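Local structure of effector protein B, substrate of the Dot/Icm secretion system (Legionella drancourtii, 4JVS) at residues Q27-Q32 with I38-G43; G61-C66 with N169-L174. The protein is a type IV secretion effector whose GAP domain, described here, probably stimulates GTP hydrolysis by a host small GTPase. One frame throughout, in Å; residues are numbered along the deposited sequence.

Contact 1 of 2, residues Q27-Q32 with I38-G43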
ATOM      1  N   GLN A  27      -4.511 -26.314   2.930  1.00 45.52           N
ATOM      2  CA  GLN A  27      -5.196 -26.589   1.674  1.00 47.37           C
ATOM      3  C   GLN A  27      -6.339 -25.618   1.417  1.00 47.80           C
ATOM      4  O   GLN A  27      -6.986 -25.145   2.358  1.00 48.60           O
ATOM      5  CB  GLN A  27      -5.716 -28.028   1.650  1.00 49.00           C
ATOM      6  CG  GLN A  27      -4.735 -29.021   1.049  1.00 51.16           C
ATOM      7  CD  GLN A  27      -5.353 -30.384   0.836  1.00 52.61           C
ATOM      8  OE1 GLN A  27      -5.847 -31.009   1.782  1.00 54.90           O
ATOM      9  NE2 GLN A  27      -5.337 -30.854  -0.410  1.00 47.36           N
ATOM     10  N   MET A  28      -6.622 -25.339   0.159  1.00 45.40           N
ATOM     11  CA  MET A  28      -7.658 -24.392  -0.168  1.00 48.22           C
ATOM     12  C   MET A  28      -8.895 -25.056  -0.682  1.00 51.17           C
ATOM     13  O   MET A  28      -8.866 -25.859  -1.570  1.00 49.59           O
ATOM     14  CB  MET A  28      -7.167 -23.389  -1.153  1.00 47.70           C
ATOM     15  CG  MET A  28      -6.051 -22.553  -0.616  1.00 48.03           C
ATOM     16  SD  MET A  28      -5.889 -21.078  -1.567  1.00 53.94           S
ATOM     17  CE  MET A  28      -7.569 -20.534  -1.696  1.00 39.89           C
ATOM     18  N   GLU A  29      -9.995 -24.679  -0.068  1.00 56.89           N
ATOM     19  CA  GLU A  29     -11.213 -25.434  -0.055  1.00 63.13           C
ATOM     20  C   GLU A  29     -12.068 -25.361  -1.295  1.00 72.10           C
ATOM     21  O   GLU A  29     -11.876 -24.531  -2.165  1.00 68.45           O
ATOM     22  CB  GLU A  29     -12.033 -25.106   1.180  1.00 63.04           C
ATOM     23  CG  GLU A  29     -11.335 -24.228   2.192  1.00 59.62           C
ATOM     24  CD  GLU A  29     -11.523 -24.721   3.600  1.00 60.33           C
ATOM     25  OE1 GLU A  29     -12.546 -24.418   4.213  1.00 59.94           O
ATOM     26  OE2 GLU A  29     -10.639 -25.421   4.089  1.00 59.29           O
ATOM     27  N   GLN A  30     -13.037 -26.254  -1.352  1.00 76.38           N
ATOM     28  CA  GLN A  30     -13.731 -26.515  -2.578  1.00 77.68           C
ATOM     29  C   GLN A  30     -14.389 -25.267  -3.098  1.00 78.97           C
ATOM     30  O   GLN A  30     -14.306 -24.978  -4.272  1.00 81.33           O
ATOM     31  CB  GLN A  30     -14.789 -27.591  -2.331  1.00 76.29           C
ATOM     32  CG  GLN A  30     -16.080 -27.095  -1.695  1.00 73.46           C
ATOM     33  CD  GLN A  30     -17.308 -27.833  -2.205  1.00 69.66           C
ATOM     34  OE1 GLN A  30     -18.006 -27.365  -3.093  1.00 64.04           O
ATOM     35  NE2 GLN A  30     -17.571 -28.989  -1.634  1.00 63.52           N
ATOM     36  N   GLU A  31     -15.071 -24.525  -2.253  1.00 75.38           N
ATOM     37  CA  GLU A  31     -15.429 -23.190  -2.623  1.00 74.17           C
ATOM     38  C   GLU A  31     -15.573 -22.383  -1.379  1.00 71.75           C
ATOM     39  O   GLU A  31     -16.249 -21.387  -1.373  1.00 71.99           O
ATOM     40  CB  GLU A  31     -16.668 -23.159  -3.519  1.00 77.38           C
ATOM     41  CG  GLU A  31     -17.367 -21.804  -3.639  1.00 78.69           C
ATOM     42  CD  GLU A  31     -16.835 -20.924  -4.753  1.00 80.11           C
ATOM     43  OE1 GLU A  31     -15.668 -21.090  -5.145  1.00 79.95           O
ATOM     44  OE2 GLU A  31     -17.570 -20.048  -5.224  1.00 73.95           O
ATOM     45  N   GLN A  32     -14.967 -22.839  -0.301  1.00 68.58           N
ATOM     46  CA  GLN A  32     -15.154 -22.195   0.982  1.00 63.99           C
ATOM     47  C   GLN A  32     -14.573 -20.804   1.054  1.00 60.42           C
ATOM     48  O   GLN A  32     -13.541 -20.523   0.496  1.00 58.85           O
ATOM     49  CB  GLN A  32     -14.606 -23.067   2.104  1.00 63.73           C
ATOM     50  CG  GLN A  32     -14.897 -24.546   1.910  1.00 69.78           C
ATOM     51  CD  GLN A  32     -16.051 -25.084   2.729  1.00 66.17           C
ATOM     52  OE1 GLN A  32     -16.988 -24.374   3.069  1.00 62.27           O
ATOM     53  NE2 GLN A  32     -15.989 -26.359   3.029  1.00 61.05           N
ATOM     54  N   ILE A  38      -9.701 -19.684   7.082  1.00 41.63           N
ATOM     55  CA  ILE A  38      -8.853 -19.325   8.178  1.00 38.38           C
ATOM     56  C   ILE A  38      -9.148 -20.090   9.436  1.00 42.88           C
ATOM     57  O   ILE A  38      -8.270 -20.549  10.103  1.00 41.86           O
ATOM     58  CB  ILE A  38      -9.014 -17.855   8.456  1.00 39.08           C
ATOM     59  CG1 ILE A  38      -8.517 -17.053   7.271  1.00 39.46           C
ATOM     60  CG2 ILE A  38      -8.275 -17.461   9.704  1.00 40.92           C
ATOM     61  CD1 ILE A  38      -7.354 -17.650   6.557  1.00 37.59           C
ATOM     62  N   ARG A  39     -10.415 -20.238   9.748  1.00 45.25           N
ATOM     63  CA  ARG A  39     -10.871 -21.039  10.878  1.00 45.41           C
ATOM     64  C   ARG A  39     -10.251 -22.428  10.794  1.00 45.34           C
ATOM     65  O   ARG A  39      -9.675 -22.922  11.763  1.00 43.98           O
ATOM     66  CB  ARG A  39     -12.394 -21.157  10.863  1.00 48.16           C
ATOM     67  CG  ARG A  39     -13.012 -21.694  12.159  1.00 47.93           C
ATOM     68  CD  ARG A  39     -14.285 -22.507  11.872  1.00 52.43           C
ATOM     69  NE  ARG A  39     -13.985 -23.922  11.623  1.00 56.92           N
ATOM     70  CZ  ARG A  39     -14.236 -24.584  10.493  1.00 55.86           C
ATOM     71  NH1 ARG A  39     -14.818 -23.988   9.455  1.00 51.02           N
ATOM     72  NH2 ARG A  39     -13.905 -25.864  10.406  1.00 55.22           N
ATOM     73  N   THR A  40     -10.361 -23.036   9.613  1.00 46.89           N
ATOM     74  CA  THR A  40      -9.750 -24.331   9.331  1.00 45.79           C
ATOM     75  C   THR A  40      -8.256 -24.344   9.611  1.00 43.49           C
ATOM     76  O   THR A  40      -7.763 -25.196  10.352  1.00 44.71           O
ATOM     77  CB  THR A  40      -9.965 -24.756   7.870  1.00 45.18           C
ATOM     78  OG1 THR A  40     -11.356 -25.008   7.639  1.00 45.38           O
ATOM     79  CG2 THR A  40      -9.182 -26.014   7.570  1.00 40.86           C
ATOM     80  N   TRP A  41      -7.532 -23.401   9.022  1.00 45.05           N
ATOM     81  CA  TRP A  41      -6.076 -23.374   9.175  1.00 44.81           C
ATOM     82  C   TRP A  41      -5.627 -23.118  10.611  1.00 41.44           C
ATOM     83  O   TRP A  41      -4.705 -23.773  11.103  1.00 40.18           O
ATOM     84  CB  TRP A  41      -5.444 -22.370   8.210  1.00 42.25           C
ATOM     85  CG  TRP A  41      -5.587 -22.781   6.781  1.00 41.71           C
ATOM     86  CD1 TRP A  41      -6.027 -23.988   6.313  1.00 41.80           C
ATOM     87  CD2 TRP A  41      -5.308 -21.981   5.626  1.00 43.86           C
ATOM     88  NE1 TRP A  41      -6.031 -23.991   4.939  1.00 43.83           N
ATOM     89  CE2 TRP A  41      -5.597 -22.772   4.492  1.00 43.39           C
ATOM     90  CE3 TRP A  41      -4.850 -20.671   5.441  1.00 42.45           C
ATOM     91  CZ2 TRP A  41      -5.434 -22.298   3.194  1.00 41.55           C
ATOM     92  CZ3 TRP A  41      -4.689 -20.204   4.151  1.00 40.80           C
ATOM     93  CH2 TRP A  41      -4.981 -21.017   3.044  1.00 40.22           C
ATOM     94  N   ALA A  42      -6.286 -22.178  11.281  1.00 42.50           N
ATOM     95  CA  ALA A  42      -5.964 -21.883  12.672  1.00 42.59           C
ATOM     96  C   ALA A  42      -6.149 -23.126  13.542  1.00 44.65           C
ATOM     97  O   ALA A  42      -5.411 -23.335  14.499  1.00 49.13           O
ATOM     98  CB  ALA A  42      -6.806 -20.733  13.191  1.00 39.55           C
ATOM     99  N   GLY A  43      -7.130 -23.953  13.192  1.00 42.47           N
ATOM    100  CA  GLY A  43      -7.375 -25.192  13.897  1.00 42.03           C
ATOM    101  C   GLY A  43      -6.253 -26.194  13.707  1.00 46.99           C
ATOM    102  O   GLY A  43      -5.779 -26.792  14.677  1.00 47.38           O
TER
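The W41 indole meets residues 27-32 with its edge. Q27 O and M28 CG both lie at that edge, close to the ring plane. Q27 O accepts a hydrogen bond from W41 NE1, 3.0 Å away. The bond is bent, with an N-H...O angle of 140°. The oxygen sits near the indole plane, but the N-H comes in tilted 33° from the carbonyl plane. This bond gives the indole N-H of a buried ring a backbone partner and ties the loop to the helix. On the six-membered ring, M28 CG packs on W41 CZ2 at 3.9 Å. W41 CG stands beside its own backbone N, chi1 -67°, which helps carry the ring over to the loop. Next to the ring, the E29 carboxylate end lies alongside T40. E29 OE2 is 3.6 Å from T40 OG1, too far for a hydrogen bond. T40 OG1 instead bonds to E36 O, one turn back in its own helix. The contact lies at the surface of the LepB GAP N-terminal subdomain. It lays the loop before helix 34-45 against that helix. W41 also touches L174 of helix 156-177, and I38 and A42 pack on L199 of helix 193-214.

Contact 2 of 2, residues G61-C66 with N169-L174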
ATOM      1  N   GLY A  61      -2.458 -16.418  -5.580  1.00 40.42           N
ATOM      2  CA  GLY A  61      -3.450 -15.776  -6.431  1.00 40.20           C
ATOM      3  C   GLY A  61      -4.890 -16.142  -6.076  1.00 43.11           C
ATOM      4  O   GLY A  61      -5.766 -15.271  -6.019  1.00 45.21           O
ATOM      5  N   GLN A  62      -5.149 -17.423  -5.824  1.00 42.41           N
ATOM      6  CA  GLN A  62      -6.491 -17.836  -5.409  1.00 42.66           C
ATOM      7  C   GLN A  62      -6.800 -17.383  -3.979  1.00 41.52           C
ATOM      8  O   GLN A  62      -7.946 -17.088  -3.650  1.00 39.36           O
ATOM      9  CB  GLN A  62      -6.681 -19.354  -5.537  1.00 46.30           C
ATOM     10  CG  GLN A  62      -6.284 -19.948  -6.895  1.00 50.12           C
ATOM     11  CD  GLN A  62      -7.207 -19.550  -8.041  1.00 53.32           C
ATOM     12  OE1 GLN A  62      -8.416 -19.805  -8.003  1.00 52.86           O
ATOM     13  NE2 GLN A  62      -6.633 -18.939  -9.080  1.00 50.32           N
ATOM     14  N   LEU A  63      -5.781 -17.334  -3.127  1.00 40.63           N
ATOM     15  CA  LEU A  63      -5.986 -16.893  -1.761  1.00 37.65           C
ATOM     16  C   LEU A  63      -6.388 -15.428  -1.785  1.00 40.11           C
ATOM     17  O   LEU A  63      -7.261 -15.005  -1.026  1.00 38.36           O
ATOM     18  CB  LEU A  63      -4.718 -17.074  -0.935  1.00 41.11           C
ATOM     19  CG  LEU A  63      -4.885 -17.574   0.507  1.00 37.88           C
ATOM     20  CD1 LEU A  63      -3.660 -17.242   1.340  1.00 37.03           C
ATOM     21  CD2 LEU A  63      -6.115 -17.000   1.131  1.00 36.33           C
ATOM     22  N   ALA A  64      -5.751 -14.660  -2.667  1.00 39.74           N
ATOM     23  CA  ALA A  64      -6.079 -13.248  -2.808  1.00 37.98           C
ATOM     24  C   ALA A  64      -7.499 -13.016  -3.354  1.00 38.61           C
ATOM     25  O   ALA A  64      -8.229 -12.183  -2.816  1.00 38.36           O
ATOM     26  CB  ALA A  64      -5.036 -12.533  -3.654  1.00 37.94           C
ATOM     27  N   LYS A  65      -7.900 -13.738  -4.401  1.00 36.93           N
ATOM     28  CA  LYS A  65      -9.291 -13.644  -4.870  1.00 38.25           C
ATOM     29  C   LYS A  65     -10.254 -13.958  -3.732  1.00 38.44           C
ATOM     30  O   LYS A  65     -11.249 -13.270  -3.530  1.00 39.45           O
ATOM     31  CB  LYS A  65      -9.566 -14.576  -6.055  1.00 37.13           C
ATOM     32  CG  LYS A  65      -8.684 -14.301  -7.282  1.00 42.34           C
ATOM     33  CD  LYS A  65      -8.476 -15.554  -8.158  1.00 45.35           C
ATOM     34  CE  LYS A  65      -7.451 -15.318  -9.284  1.00 47.40           C
ATOM     35  NZ  LYS A  65      -7.901 -14.325 -10.324  1.00 48.68           N
ATOM     36  N   CYS A  66      -9.919 -14.989  -2.973  1.00 38.46           N
ATOM     37  CA  CYS A  66     -10.745 -15.467  -1.876  1.00 39.01           C
ATOM     38  C   CYS A  66     -10.917 -14.397  -0.792  1.00 39.00           C
ATOM     39  O   CYS A  66     -12.026 -14.157  -0.300  1.00 39.12           O
ATOM     40  CB  CYS A  66     -10.113 -16.735  -1.297  1.00 38.52           C
ATOM     41  SG  CYS A  66     -11.080 -17.602  -0.056  1.00 40.34           S
ATOM     42  N   ASN A 169      -2.332  -9.651   6.174  1.00 33.93           N
ATOM     43  CA  ASN A 169      -1.182 -10.142   6.899  1.00 32.21           C
ATOM     44  C   ASN A 169      -1.106 -11.670   6.894  1.00 34.22           C
ATOM     45  O   ASN A 169      -0.012 -12.239   6.884  1.00 35.33           O
ATOM     46  CB  ASN A 169      -1.205  -9.579   8.318  1.00 31.96           C
ATOM     47  CG  ASN A 169       0.109  -9.752   9.045  1.00 35.24           C
ATOM     48  OD1 ASN A 169       1.152  -9.989   8.434  1.00 35.38           O
ATOM     49  ND2 ASN A 169       0.066  -9.633  10.369  1.00 35.16           N
ATOM     50  N   ILE A 170      -2.262 -12.332   6.901  1.00 31.59           N
ATOM     51  CA  ILE A 170      -2.310 -13.787   6.812  1.00 33.11           C
ATOM     52  C   ILE A 170      -1.628 -14.234   5.516  1.00 35.89           C
ATOM     53  O   ILE A 170      -0.779 -15.123   5.505  1.00 36.50           O
ATOM     54  CB  ILE A 170      -3.764 -14.309   6.818  1.00 35.55           C
ATOM     55  CG1 ILE A 170      -4.457 -13.982   8.142  1.00 39.19           C
ATOM     56  CG2 ILE A 170      -3.807 -15.808   6.545  1.00 34.00           C
ATOM     57  CD1 ILE A 170      -5.905 -14.434   8.194  1.00 37.58           C
ATOM     58  N   ILE A 171      -2.004 -13.587   4.424  1.00 36.21           N
ATOM     59  CA  ILE A 171      -1.429 -13.863   3.121  1.00 34.64           C
ATOM     60  C   ILE A 171       0.050 -13.514   3.104  1.00 35.23           C
ATOM     61  O   ILE A 171       0.845 -14.241   2.522  1.00 37.14           O
ATOM     62  CB  ILE A 171      -2.172 -13.067   2.029  1.00 34.49           C
ATOM     63  CG1 ILE A 171      -3.649 -13.490   2.007  1.00 33.71           C
ATOM     64  CG2 ILE A 171      -1.485 -13.238   0.686  1.00 31.41           C
ATOM     65  CD1 ILE A 171      -4.454 -12.939   0.869  1.00 34.92           C
ATOM     66  N   LEU A 172       0.412 -12.414   3.766  1.00 35.72           N
ATOM     67  CA  LEU A 172       1.805 -11.972   3.885  1.00 36.61           C
ATOM     68  C   LEU A 172       2.663 -13.025   4.578  1.00 41.23           C
ATOM     69  O   LEU A 172       3.709 -13.441   4.061  1.00 42.75           O
ATOM     70  CB  LEU A 172       1.880 -10.674   4.694  1.00 35.40           C
ATOM     71  CG  LEU A 172       3.015  -9.662   4.476  1.00 37.19           C
ATOM     72  CD1 LEU A 172       3.182  -8.764   5.685  1.00 35.03           C
ATOM     73  CD2 LEU A 172       4.339 -10.293   4.121  1.00 40.93           C
ATOM     74  N   GLN A 173       2.231 -13.437   5.765  1.00 40.47           N
ATOM     75  CA  GLN A 173       3.009 -14.389   6.544  1.00 41.86           C
ATOM     76  C   GLN A 173       3.160 -15.715   5.802  1.00 43.77           C
ATOM     77  O   GLN A 173       4.226 -16.330   5.853  1.00 44.89           O
ATOM     78  CB  GLN A 173       2.407 -14.583   7.936  1.00 40.42           C
ATOM     79  CG  GLN A 173       2.319 -13.298   8.746  1.00 41.67           C
ATOM     80  CD  GLN A 173       3.664 -12.621   8.950  1.00 40.85           C
ATOM     81  OE1 GLN A 173       4.708 -13.276   8.959  1.00 45.32           O
ATOM     82  NE2 GLN A 173       3.643 -11.302   9.117  1.00 36.33           N
ATOM     83  N   LEU A 174       2.110 -16.140   5.098  1.00 41.15           N
ATOM     84  CA  LEU A 174       2.177 -17.367   4.301  1.00 42.19           C
ATOM     85  C   LEU A 174       3.173 -17.257   3.141  1.00 42.98           C
ATOM     86  O   LEU A 174       3.939 -18.184   2.890  1.00 41.71           O
ATOM     87  CB  LEU A 174       0.794 -17.768   3.777  1.00 40.39           C
ATOM     88  CG  LEU A 174      -0.261 -18.147   4.821  1.00 39.38           C
ATOM     89  CD1 LEU A 174      -1.547 -18.619   4.145  1.00 36.98           C
ATOM     90  CD2 LEU A 174       0.263 -19.190   5.802  1.00 37.61           C
TER
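L63 and I171 point at each other between two nearly antiparallel helices, and their side chains approach tip to tip. The end of L63 meets I171 at CG1, and I171 CD1 passes on to A64. L63 CD1 is the shared atom. It lies 3.8 Å from I171 CG1 and also 3.8 Å from L174 CD1. The L63 side chain crosses that of L174 at about a right angle. I171 CG1 stands beside its backbone N, chi1 -61°, and the chain then extends. This brings I171 CD1 to 4.0 Å from A64 CA. The side chains of this tight part are all apolar and buried; I171 CD1 also rests near L63 O. The axes of segments 61-66 and 169-174 approach to 10.8 Å, with directions 171° apart. The two backbones stay apart, and side chains fill the space, I171 reaching as far as the backbone of the other helix.

The outer flank of residues 61-66 is the solvent side. Q62 and K65 are exposed and turn off the interface. The far side of residues 169-174 is no solvent face: Q173 packs on V194, and N169 and L172 meet another protein chain of the assembly. There Q173 NE2 donates to N169 OD1 at 2.9 Å, linking successive turns.

The contact pairs helix 60-80 with helix 156-177 inside the N-terminal subdomain of the GAP domain. F34 of helix 34-45 packs on L63, and V128 from a loop touches A64. On helix 156-177, I170 reaches L199 and F202 of helix 193-214, while L174 touches L195 of that helix.

Overall arrangement
Both contacts lie in the LepB GAP N-terminal subdomain, on the same side of the chain's centre, with their own centres about 12 Å apart. Contact 1 is a surface contact and local in sequence: a loop folds back on the helix that follows it. Contact 2 is buried and joins helices far apart in the chain. Their chemistry follows this difference. Contact 1 mixes a hydrogen bond, polar groups and one apolar touch, whereas the side chains that meet in contact 2 are all aliphatic. They share no helix but touch directly. W41 CZ3 packs 3.5 Å from L174 CD1, I38 meets I170, and M28 CE reaches the backbone at L63.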